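Local atomic coordinates of NAD nucleotidase (Haemophilus influenzae, PDB entry 3ZTV), a protein that hydrolyses NAD in the periplasm to adenosine and nicotinamide riboside, combining pyrophosphatase and 5'-nucleotidase activities with zinc as cofactor. Residues T388-E393 against P467-G471; V402-N408 against Y509-N514. One frame throughout, in Å; residues are numbered along the deposited sequence.

Contact 1: T388-E393 against P467-G471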
loop_
_atom_site.group_PDB
_atom_site.type_symbol
_atom_site.label_atom_id
_atom_site.label_comp_id
_atom_site.label_asym_id
_atom_site.label_seq_id
_atom_site.Cartn_x
_atom_site.Cartn_y
_atom_site.Cartn_z
ATOM N N THR A 388 22.386 -0.247 -36.901
ATOM C CA THR A 388 22.433 -0.483 -35.458
ATOM C C THR A 388 21.643 0.580 -34.691
ATOM O O THR A 388 20.934 0.263 -33.730
ATOM C CB THR A 388 23.876 -0.571 -34.936
ATOM O OG1 THR A 388 24.559 -1.628 -35.620
ATOM C CG2 THR A 388 23.886 -0.857 -33.441
ATOM N N ARG A 389 21.754 1.841 -35.110
ATOM C CA ARG A 389 20.916 2.896 -34.536
ATOM C C ARG A 389 19.434 2.547 -34.706
ATOM O O ARG A 389 18.641 2.704 -33.777
ATOM C CB ARG A 389 21.246 4.266 -35.147
ATOM C CG ARG A 389 20.472 5.440 -34.555
ATOM C CD ARG A 389 19.251 5.781 -35.388
ATOM N NE ARG A 389 18.423 6.826 -34.784
ATOM C CZ ARG A 389 18.393 8.096 -35.180
ATOM N NH1 ARG A 389 19.157 8.511 -36.182
ATOM N NH2 ARG A 389 17.594 8.956 -34.565
ATOM N N PHE A 390 19.064 2.060 -35.885
ATOM C CA PHE A 390 17.700 1.608 -36.132
ATOM C C PHE A 390 17.267 0.543 -35.113
ATOM O O PHE A 390 16.193 0.638 -34.511
ATOM C CB PHE A 390 17.605 1.049 -37.552
ATOM C CG PHE A 390 16.205 0.779 -38.012
ATOM C CD1 PHE A 390 15.121 1.287 -37.324
ATOM C CD2 PHE A 390 15.976 0.026 -39.153
ATOM C CE1 PHE A 390 13.838 1.038 -37.751
ATOM C CE2 PHE A 390 14.692 -0.227 -39.586
ATOM C CZ PHE A 390 13.619 0.282 -38.884
ATOM N N ILE A 391 18.096 -0.479 -34.931
ATOM C CA ILE A 391 17.763 -1.527 -33.977
ATOM C C ILE A 391 17.624 -0.943 -32.569
ATOM O O ILE A 391 16.704 -1.298 -31.827
ATOM C CB ILE A 391 18.777 -2.691 -34.011
ATOM C CG1 ILE A 391 18.768 -3.355 -35.393
ATOM C CG2 ILE A 391 18.448 -3.706 -32.925
ATOM C CD1 ILE A 391 17.407 -3.780 -35.842
ATOM N N ALA A 392 18.524 -0.034 -32.199
ATOM C CA ALA A 392 18.408 0.631 -30.901
ATOM C C ALA A 392 17.075 1.374 -30.770
ATOM O O ALA A 392 16.458 1.363 -29.703
ATOM C CB ALA A 392 19.586 1.572 -30.654
ATOM N N GLU A 393 16.624 1.996 -31.853
ATOM C CA GLU A 393 15.323 2.676 -31.843
ATOM C C GLU A 393 14.153 1.704 -31.628
ATOM O O GLU A 393 13.175 2.048 -30.965
ATOM C CB GLU A 393 15.104 3.505 -33.118
ATOM C CG GLU A 393 16.120 4.627 -33.335
ATOM C CD GLU A 393 15.856 5.872 -32.496
ATOM O OE1 GLU A 393 14.825 5.941 -31.789
ATOM O OE2 GLU A 393 16.702 6.792 -32.547
ATOM N N PRO A 467 29.370 0.608 -29.988
ATOM C CA PRO A 467 28.017 0.926 -29.521
ATOM C C PRO A 467 27.318 2.053 -30.279
ATOM O O PRO A 467 27.939 3.061 -30.627
ATOM C CB PRO A 467 28.263 1.366 -28.078
ATOM C CG PRO A 467 29.581 2.076 -28.153
ATOM C CD PRO A 467 30.396 1.304 -29.186
ATOM N N TYR A 468 26.027 1.867 -30.521
ATOM C CA TYR A 468 25.167 2.908 -31.078
ATOM C C TYR A 468 23.909 2.941 -30.229
ATOM O O TYR A 468 23.479 1.904 -29.714
ATOM C CB TYR A 468 24.786 2.603 -32.529
ATOM C CG TYR A 468 25.943 2.587 -33.507
ATOM C CD1 TYR A 468 26.791 1.488 -33.600
ATOM C CD2 TYR A 468 26.181 3.670 -34.348
ATOM C CE1 TYR A 468 27.846 1.469 -34.502
ATOM C CE2 TYR A 468 27.238 3.658 -35.251
ATOM C CZ TYR A 468 28.066 2.556 -35.323
ATOM O OH TYR A 468 29.119 2.524 -36.220
ATOM N N GLY A 469 23.311 4.117 -30.080
ATOM C CA GLY A 469 22.173 4.277 -29.193
ATOM C C GLY A 469 20.972 5.012 -29.762
ATOM O O GLY A 469 21.030 5.640 -30.827
ATOM N N ALA A 470 19.869 4.898 -29.030
ATOM C CA ALA A 470 18.655 5.649 -29.299
ATOM C C ALA A 470 18.316 6.422 -28.030
ATOM O O ALA A 470 18.389 5.872 -26.936
ATOM C CB ALA A 470 17.517 4.713 -29.666
ATOM N N GLY A 471 17.956 7.696 -28.169
ATOM C CA GLY A 471 17.738 8.545 -27.006
ATOM C C GLY A 471 19.042 8.995 -26.363
ATOM O O GLY A 471 19.040 9.716 -25.357
HETATM O O HOH W 1 17.536 8.706 -30.816
#

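Contact 2: V402-N408 against Y509-N514. With ADN (adenosine), chain D.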
loop_
_atom_site.group_PDB
_atom_site.type_symbol
_atom_site.label_atom_id
_atom_site.label_comp_id
_atom_site.label_asym_id
_atom_site.label_seq_id
_atom_site.Cartn_x
_atom_site.Cartn_y
_atom_site.Cartn_z
ATOM N N VAL A 402 11.862 3.924 -20.520
ATOM C CA VAL A 402 13.282 3.900 -20.861
ATOM C C VAL A 402 13.813 5.243 -21.373
ATOM O O VAL A 402 13.196 5.885 -22.223
ATOM C CB VAL A 402 13.585 2.766 -21.869
ATOM C CG1 VAL A 402 14.990 2.899 -22.442
ATOM C CG2 VAL A 402 13.406 1.413 -21.196
ATOM N N ASP A 403 14.958 5.660 -20.834
ATOM C CA ASP A 403 15.578 6.928 -21.232
ATOM C C ASP A 403 16.485 6.810 -22.458
ATOM O O ASP A 403 16.599 7.743 -23.255
ATOM C CB ASP A 403 16.379 7.505 -20.067
ATOM C CG ASP A 403 15.502 7.910 -18.902
ATOM O OD1 ASP A 403 14.571 8.716 -19.112
ATOM O OD2 ASP A 403 15.738 7.420 -17.784
ATOM N N LEU A 404 17.142 5.667 -22.601
ATOM C CA LEU A 404 18.063 5.474 -23.710
ATOM C C LEU A 404 18.314 3.991 -23.881
ATOM O O LEU A 404 18.169 3.214 -22.934
ATOM C CB LEU A 404 19.377 6.224 -23.452
ATOM C CG LEU A 404 20.199 5.784 -22.238
ATOM C CD1 LEU A 404 21.338 4.859 -22.667
ATOM C CD2 LEU A 404 20.733 6.984 -21.443
ATOM N N THR A 405 18.666 3.595 -25.099
ATOM C CA THR A 405 19.069 2.217 -25.343
ATOM C C THR A 405 20.420 2.179 -26.043
ATOM O O THR A 405 20.792 3.126 -26.739
ATOM C CB THR A 405 18.052 1.464 -26.208
ATOM O OG1 THR A 405 17.876 2.169 -27.440
ATOM C CG2 THR A 405 16.717 1.332 -25.490
ATOM N N ILE A 406 21.143 1.082 -25.854
ATOM C CA ILE A 406 22.454 0.883 -26.466
ATOM C C ILE A 406 22.504 -0.499 -27.103
ATOM O O ILE A 406 22.152 -1.491 -26.458
ATOM C CB ILE A 406 23.582 1.011 -25.426
ATOM C CG1 ILE A 406 23.585 2.424 -24.831
ATOM C CG2 ILE A 406 24.926 0.647 -26.040
ATOM C CD1 ILE A 406 24.488 2.586 -23.624
ATOM N N GLN A 407 22.929 -0.554 -28.365
ATOM C CA GLN A 407 23.021 -1.801 -29.135
ATOM C C GLN A 407 24.423 -1.918 -29.727
ATOM O O GLN A 407 24.998 -0.928 -30.188
ATOM C CB GLN A 407 21.957 -1.827 -30.249
ATOM C CG GLN A 407 22.022 -3.030 -31.204
ATOM C CD GLN A 407 21.559 -4.341 -30.575
ATOM O OE1 GLN A 407 21.151 -4.389 -29.422
ATOM N NE2 GLN A 407 21.625 -5.415 -31.352
ATOM N N ASN A 408 24.984 -3.123 -29.712
ATOM C CA ASN A 408 26.301 -3.366 -30.304
ATOM C C ASN A 408 26.204 -3.630 -31.810
ATOM O O ASN A 408 25.305 -4.339 -32.266
ATOM C CB ASN A 408 27.003 -4.538 -29.604
ATOM C CG ASN A 408 26.268 -5.854 -29.788
ATOM O OD1 ASN A 408 25.092 -5.979 -29.448
ATOM N ND2 ASN A 408 26.963 -6.840 -30.345
ATOM N N TYR A 509 19.510 6.899 -14.888
ATOM C CA TYR A 509 18.754 6.661 -16.113
ATOM C C TYR A 509 18.271 5.219 -16.190
ATOM O O TYR A 509 18.955 4.311 -15.724
ATOM C CB TYR A 509 19.635 6.947 -17.335
ATOM C CG TYR A 509 20.063 8.393 -17.449
ATOM C CD1 TYR A 509 21.238 8.839 -16.856
ATOM C CD2 TYR A 509 19.298 9.308 -18.152
ATOM C CE1 TYR A 509 21.627 10.165 -16.953
ATOM C CE2 TYR A 509 19.679 10.635 -18.253
ATOM C CZ TYR A 509 20.844 11.054 -17.655
ATOM O OH TYR A 509 21.220 12.381 -17.759
ATOM N N LEU A 510 17.100 5.013 -16.786
ATOM C CA LEU A 510 16.683 3.657 -17.134
ATOM C C LEU A 510 17.217 3.356 -18.525
ATOM O O LEU A 510 16.833 4.003 -19.506
ATOM C CB LEU A 510 15.166 3.484 -17.076
ATOM C CG LEU A 510 14.669 2.048 -17.298
ATOM C CD1 LEU A 510 15.150 1.129 -16.197
ATOM C CD2 LEU A 510 13.157 2.025 -17.374
ATOM N N VAL A 511 18.115 2.379 -18.580
ATOM C CA VAL A 511 18.867 2.061 -19.783
ATOM C C VAL A 511 18.483 0.677 -20.290
ATOM O O VAL A 511 18.478 -0.294 -19.523
ATOM C CB VAL A 511 20.379 2.094 -19.491
ATOM C CG1 VAL A 511 21.176 1.605 -20.691
ATOM C CG2 VAL A 511 20.810 3.508 -19.068
ATOM N N GLY A 512 18.146 0.590 -21.574
ATOM C CA GLY A 512 17.844 -0.694 -22.188
ATOM C C GLY A 512 18.957 -1.155 -23.107
ATOM O O GLY A 512 19.577 -0.350 -23.809
ATOM N N THR A 513 19.213 -2.458 -23.119
ATOM C CA THR A 513 20.208 -3.033 -24.019
ATOM C C THR A 513 19.779 -4.470 -24.332
ATOM O O THR A 513 18.715 -4.894 -23.887
ATOM C CB THR A 513 21.613 -2.945 -23.408
ATOM O OG1 THR A 513 22.593 -3.267 -24.397
ATOM C CG2 THR A 513 21.753 -3.889 -22.232
ATOM N N ASN A 514 20.566 -5.209 -25.107
ATOM C CA ASN A 514 20.203 -6.596 -25.371
ATOM C C ASN A 514 20.791 -7.507 -24.289
ATOM O O ASN A 514 21.760 -7.151 -23.625
ATOM C CB ASN A 514 20.596 -7.046 -26.788
ATOM C CG ASN A 514 22.086 -7.120 -26.986
ATOM O OD1 ASN A 514 22.768 -7.904 -26.330
ATOM N ND2 ASN A 514 22.604 -6.310 -27.905
HETATM O "O5'" ADN D . 30.968 -12.873 -34.458
HETATM C "C5'" ADN D . 30.994 -12.544 -33.067
HETATM C "C4'" ADN D . 30.369 -11.168 -32.877
HETATM O "O4'" ADN D . 28.969 -11.218 -33.168
HETATM C "C3'" ADN D . 30.483 -10.656 -31.454
HETATM O "O3'" ADN D . 31.684 -9.902 -31.268
HETATM C "C2'" ADN D . 29.251 -9.784 -31.303
HETATM O "O2'" ADN D . 29.513 -8.445 -31.742
HETATM C "C1'" ADN D . 28.239 -10.405 -32.247
HETATM N N9 ADN D . 27.307 -11.256 -31.475
HETATM C C8 ADN D . 27.424 -12.573 -31.211
HETATM N N7 ADN D . 26.369 -13.013 -30.473
HETATM C C5 ADN D . 25.557 -11.954 -30.250
HETATM C C6 ADN D . 24.275 -11.694 -29.557
HETATM N N6 ADN D . 23.599 -12.669 -28.907
HETATM N N1 ADN D . 23.791 -10.437 -29.587
HETATM C C2 ADN D . 24.427 -9.436 -30.221
HETATM N N3 ADN D . 25.590 -9.597 -30.869
HETATM C C4 ADN D . 26.184 -10.810 -30.921
#

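Contact 1: T388-E393 against P467-G471
Glu393 of helix 386-396 lies over Ala470 of strand 467-470, and the course of its side chain explains how. Glu393 CB stands off, 4.4 Å from Ala470 CB. With CG anti to the carbonyl carbon and a bend at chi2 (-79°), the chain then folds back over the alanine methyl: CG passes Ala470 CB at 3.9 Å, CD at 3.5 Å, and OE1 and OE2 both at 3.6 Å. At the tip, Glu393 OE2 takes NE and NH2 of Arg389, one helical turn earlier, in a side-on salt bridge to a single oxygen, with the NE bond at 2.8 Å. A water donates to Glu393 OE2 and accepts from Gly471 N, just past the strand. Most of the rest is packing: Ala392 CB on Ala470 CB, Ala392 O against the same methyl, Arg389 CG on Gly469 O, and Thr388 CG2 3.7 Å from Tyr468 CB. The Tyr468 hydroxyl bonds to Arg373 O and Ser385 N. The segment axes approach to 6.5 Å and cross at -43°. This is helix-on-sheet packing within the C-terminal domain: the helix lies against edge strand 467-470 and the adjoining strand 404-408, while its Phe390 and Ile391 turn to helix 545-555.

Contact 2: V402-N408 against Y509-N514
Asp403 and Tyr509 meet at about a right angle: the carboxylate and ring planes stand 89° apart, and Asp403 CB lies at the ring's edge, 3.9 Å from Tyr509 CD2. The same aspartate brackets Leu510. Its backbone N donates to Leu510 O, and its OD2 accepts Leu510 N at 2.9 Å on the anti side. Next to it, Val402 and Leu510 are likewise nearly perpendicular, CG2 against CD2. Leu404 and Val511 share one face of the sheet and cross obliquely, with CD1 of the leucine 3.8 Å from CG1 of the valine. Thr405 turns its side chain to the other face, where its CG2 packs 4.0 Å from Gly512 CA; the CA atoms of Thr405 and Gly512 lie 4.5 Å apart.

These are neighbouring parallel strands in the mixed sheet of the 5'-nucleotidase C-terminal domain, with bridges Leu404-Val511 and Thr405-Gly512. Gly512 N donates to Leu404 O, and Gly512 O accepts Ile406 N. Further along, Thr513 OG1, placed anti to the backbone N (chi1 -169°), donates to Ile406 O at 2.8 Å.

Three amides meet where the strands end. Asn514 ND2 gives a nearly straight bond to Gln407 OE1, but it comes from above the glutamine carbonyl plane, the two amide planes being 77° apart. Its other bond runs to Asn408 OD1 at 2.9 Å, nearly along the C=O axis. Asn514 OD1 caps Val517 N of the following helix, so both ends of this amide are engaged. The Asn408 amide is restrained from two sides, by the bond its OD1 takes from Asn514 ND2 and by the one its ND2 gives to adenosine N3 at 3.1 Å; a weak bond from Asn408 ND2 also reaches O2' of the nucleoside.

In the fold
The centres of contacts 1 and 2 lie 9 Å apart, within the C-terminal, nucleoside-binding part of the chain. Their segments alternate along the sequence: helix 386-396, strand 404-408, strand 467-470, then strand 508-514. In space, 404-408 separates the other two strands of the mixed sheet, antiparallel to 467-470 and parallel to 508-514. Direct joints between the contacts are probable hydrogen bonds from Thr405 OG1 to Ala392 O, 2.8 Å, and from Gln407 N to Tyr468 O, 2.9 Å. Contact 1 thus covers the sheet at its edge, while contact 2 builds its interior and brings Asn408 to the adenosine pocket.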